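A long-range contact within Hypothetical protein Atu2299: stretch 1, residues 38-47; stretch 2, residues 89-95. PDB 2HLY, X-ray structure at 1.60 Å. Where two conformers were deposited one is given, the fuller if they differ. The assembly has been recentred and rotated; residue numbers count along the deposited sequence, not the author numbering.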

# COMPACT_ATOMS: atom_id res chain seq x y z
N PHE A 38 0.50 -4.13 2.14
CA PHE A 38 0.94 -2.75 1.95
C PHE A 38 0.22 -1.82 2.89
O PHE A 38 0.83 -0.94 3.47
N SER A 39 -1.07 -2.04 3.11
CA SER A 39 -1.85 -1.11 3.92
C SER A 39 -1.65 -1.28 5.42
O SER A 39 -1.54 -0.29 6.16
N THR A 40 -1.60 -2.52 5.88
CA THR A 40 -1.34 -2.75 7.32
C THR A 40 0.11 -2.48 7.72
O THR A 40 0.36 -1.83 8.75
N PHE A 41 1.08 -2.94 6.91
CA PHE A 41 2.49 -2.66 7.22
C PHE A 41 2.79 -1.15 7.08
O PHE A 41 3.55 -0.58 7.89
N GLY A 42 2.23 -0.52 6.05
CA GLY A 42 2.37 0.94 5.88
C GLY A 42 1.81 1.70 7.08
O GLY A 42 2.48 2.58 7.63
N ALA A 43 0.60 1.35 7.49
CA ALA A 43 -0.02 1.96 8.66
C ALA A 43 0.84 1.78 9.91
O ALA A 43 1.02 2.71 10.69
N PHE A 44 1.40 0.58 10.07
CA PHE A 44 2.24 0.30 11.24
C PHE A 44 3.48 1.19 11.24
O PHE A 44 3.86 1.78 12.26
N ILE A 45 4.12 1.29 10.08
CA ILE A 45 5.30 2.13 9.95
C ILE A 45 4.94 3.59 10.24
O ILE A 45 5.67 4.31 10.94
N LEU A 46 3.79 4.05 9.73
CA LEU A 46 3.38 5.42 10.01
C LEU A 46 3.14 5.66 11.50
O LEU A 46 3.54 6.68 12.05
N GLN A 47 2.45 4.71 12.14
CA GLN A 47 2.22 4.79 13.59
C GLN A 47 3.54 4.88 14.35
O GLN A 47 3.71 5.73 15.22
N HIS A 89 -9.68 -4.26 -2.40
CA HIS A 89 -8.48 -3.44 -2.27
C HIS A 89 -8.44 -2.68 -0.94
O HIS A 89 -9.48 -2.25 -0.45
N CYS A 90 -7.24 -2.55 -0.37
CA CYS A 90 -7.03 -1.82 0.88
C CYS A 90 -6.16 -0.60 0.64
O CYS A 90 -5.31 -0.61 -0.27
N TRP A 91 -6.32 0.39 1.50
CA TRP A 91 -5.50 1.61 1.48
C TRP A 91 -5.28 2.07 2.93
O TRP A 91 -5.73 1.40 3.87
N VAL A 92 -4.59 3.20 3.11
CA VAL A 92 -4.37 3.74 4.45
C VAL A 92 -4.98 5.13 4.53
O VAL A 92 -4.90 5.89 3.57
N GLU A 93 -5.61 5.43 5.67
CA GLU A 93 -6.08 6.77 5.98
C GLU A 93 -5.30 7.23 7.20
O GLU A 93 -5.34 6.58 8.24
N ALA A 94 -4.55 8.32 7.06
CA ALA A 94 -3.69 8.76 8.15
C ALA A 94 -3.63 10.27 8.21
O ALA A 94 -3.19 10.89 7.25
N ASP A 95 -4.06 10.85 9.33
CA ASP A 95 -3.93 12.30 9.53
C ASP A 95 -4.61 13.06 8.39
O ASP A 95 -4.16 14.14 7.99

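Helix 38-47 lies along strand 89-94 with the two segments running nearly in the same direction, their axes 16° apart and 7.1 Å from each other at closest approach. The strand alternates: C90, V92 and A94 point their CA-to-CB bonds toward the helix, while W91 and E93 point theirs away. On the far side these two join, W91 NE1 donating to E93 OE2 at 2.9 Å. From the helix, S39 and L46 point toward the strand and A43 stands sideways.

The backbones come nearest at S39 and W91, with CA atoms 5.2 Å apart. S39 (chi1 m) sets its OG 3.1 Å from C90 O, 3.2 Å from W91 N and 3.4 Å from C90 CB; the angle at W91 N is too poor for a hydrogen bond, and OG is hydrogen-bonded elsewhere in the structure. C90 is also m.

V92 (chi1 t) is the central bump. Its CG2 enters a shallow hollow in the helix surface, where G42 has no side chain: the methyl sits 3.2 Å from S39 O, 4.0 Å from S39 CB and 4.1 Å from A43 N. S39 O is already taken up within the helix by A43 N, at 3.0 Å, so the methyl rests against a satisfied carbonyl. A43 CB lies 4.3 Å from both V92 CG1 and V92 CG2, and V92 CG1 goes on to meet L46 CD1 at 4.1 Å.

L46, with chi1 m and chi2 t, carries CD1 across to the strand, where it touches both V92 CG1 and, at 4.0 Å, A94 CB, so the leucine methyl bridges the two strand side chains. F41 points away from this small interface, which buries 252 Å² in all.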

# COMPACT_ATOMS: atom_id res chain seq x y z
CB PHE A 38 0.75 -2.29 0.49
CG PHE A 38 1.84 -2.79 -0.43
CD1 PHE A 38 3.13 -2.28 -0.33
CD2 PHE A 38 1.58 -3.76 -1.38
CE1 PHE A 38 4.15 -2.74 -1.16
CE2 PHE A 38 2.59 -4.23 -2.23
CZ PHE A 38 3.88 -3.72 -2.11
CB SER A 39 -3.32 -1.21 3.57
OG SER A 39 -3.48 -0.80 2.22
CB THR A 40 -1.77 -4.14 7.79
OG1 THR A 40 -1.06 -5.12 7.04
CG2 THR A 40 -3.28 -4.34 7.60
CB PHE A 41 3.44 -3.46 6.33
CG PHE A 41 3.53 -4.93 6.68
CD1 PHE A 41 2.46 -5.63 7.24
CD2 PHE A 41 4.71 -5.62 6.43
CE1 PHE A 41 2.58 -7.00 7.55
CE2 PHE A 41 4.83 -6.97 6.73
CZ PHE A 41 3.75 -7.66 7.28
CB ALA A 43 -1.41 1.39 8.87
CB PHE A 44 2.62 -1.17 11.27
CG PHE A 44 3.39 -1.58 12.50
CD1 PHE A 44 2.87 -1.34 13.78
CD2 PHE A 44 4.61 -2.24 12.38
CE1 PHE A 44 3.60 -1.73 14.93
CE2 PHE A 44 5.33 -2.62 13.52
CZ PHE A 44 4.83 -2.37 14.78
CB ILE A 45 5.94 1.96 8.56
CG1 ILE A 45 6.56 0.56 8.45
CG2 ILE A 45 6.94 3.09 8.28
CD1 ILE A 45 6.99 0.14 7.01
CB LEU A 46 2.13 5.79 9.22
CG LEU A 46 2.34 5.89 7.71
CD1 LEU A 46 0.98 6.11 7.05
CD2 LEU A 46 3.32 7.01 7.35
CB GLN A 47 1.46 3.57 14.05
CG GLN A 47 0.01 3.60 13.63
CD GLN A 47 -0.64 2.24 13.75
OE1 GLN A 47 -0.12 1.34 14.43
NE2 GLN A 47 -1.77 2.07 13.09
CB HIS A 89 -8.39 -2.46 -3.44
CG HIS A 89 -7.06 -1.78 -3.55
ND1 HIS A 89 -5.93 -2.45 -3.97
CD2 HIS A 89 -6.68 -0.51 -3.30
CE1 HIS A 89 -4.91 -1.61 -3.98
NE2 HIS A 89 -5.34 -0.43 -3.58
CB CYS A 90 -6.33 -2.69 1.91
SG CYS A 90 -7.32 -4.09 2.45
CB TRP A 91 -6.19 2.70 0.66
CG TRP A 91 -7.53 3.07 1.19
CD1 TRP A 91 -7.82 4.06 2.08
CD2 TRP A 91 -8.78 2.45 0.86
NE1 TRP A 91 -9.17 4.10 2.32
CE2 TRP A 91 -9.78 3.12 1.59
CE3 TRP A 91 -9.14 1.40 0.00
CZ2 TRP A 91 -11.14 2.77 1.49
CZ3 TRP A 91 -10.49 1.05 -0.09
CH2 TRP A 91 -11.47 1.74 0.65
CB VAL A 92 -2.86 3.82 4.77
CG1 VAL A 92 -2.64 4.43 6.15
CG2 VAL A 92 -2.27 2.43 4.74
CB GLU A 93 -7.58 6.76 6.22
CG GLU A 93 -8.31 6.33 4.96
CD GLU A 93 -9.81 6.50 5.02
OE1 GLU A 93 -10.32 6.99 6.06
OE2 GLU A 93 -10.46 6.12 4.02
CB ALA A 94 -2.28 8.20 7.98
CB ASP A 95 -2.44 12.67 9.60
CG ASP A 95 -2.11 13.65 10.72
OD1 ASP A 95 -2.94 13.81 11.64
OD2 ASP A 95 -1.01 14.24 10.68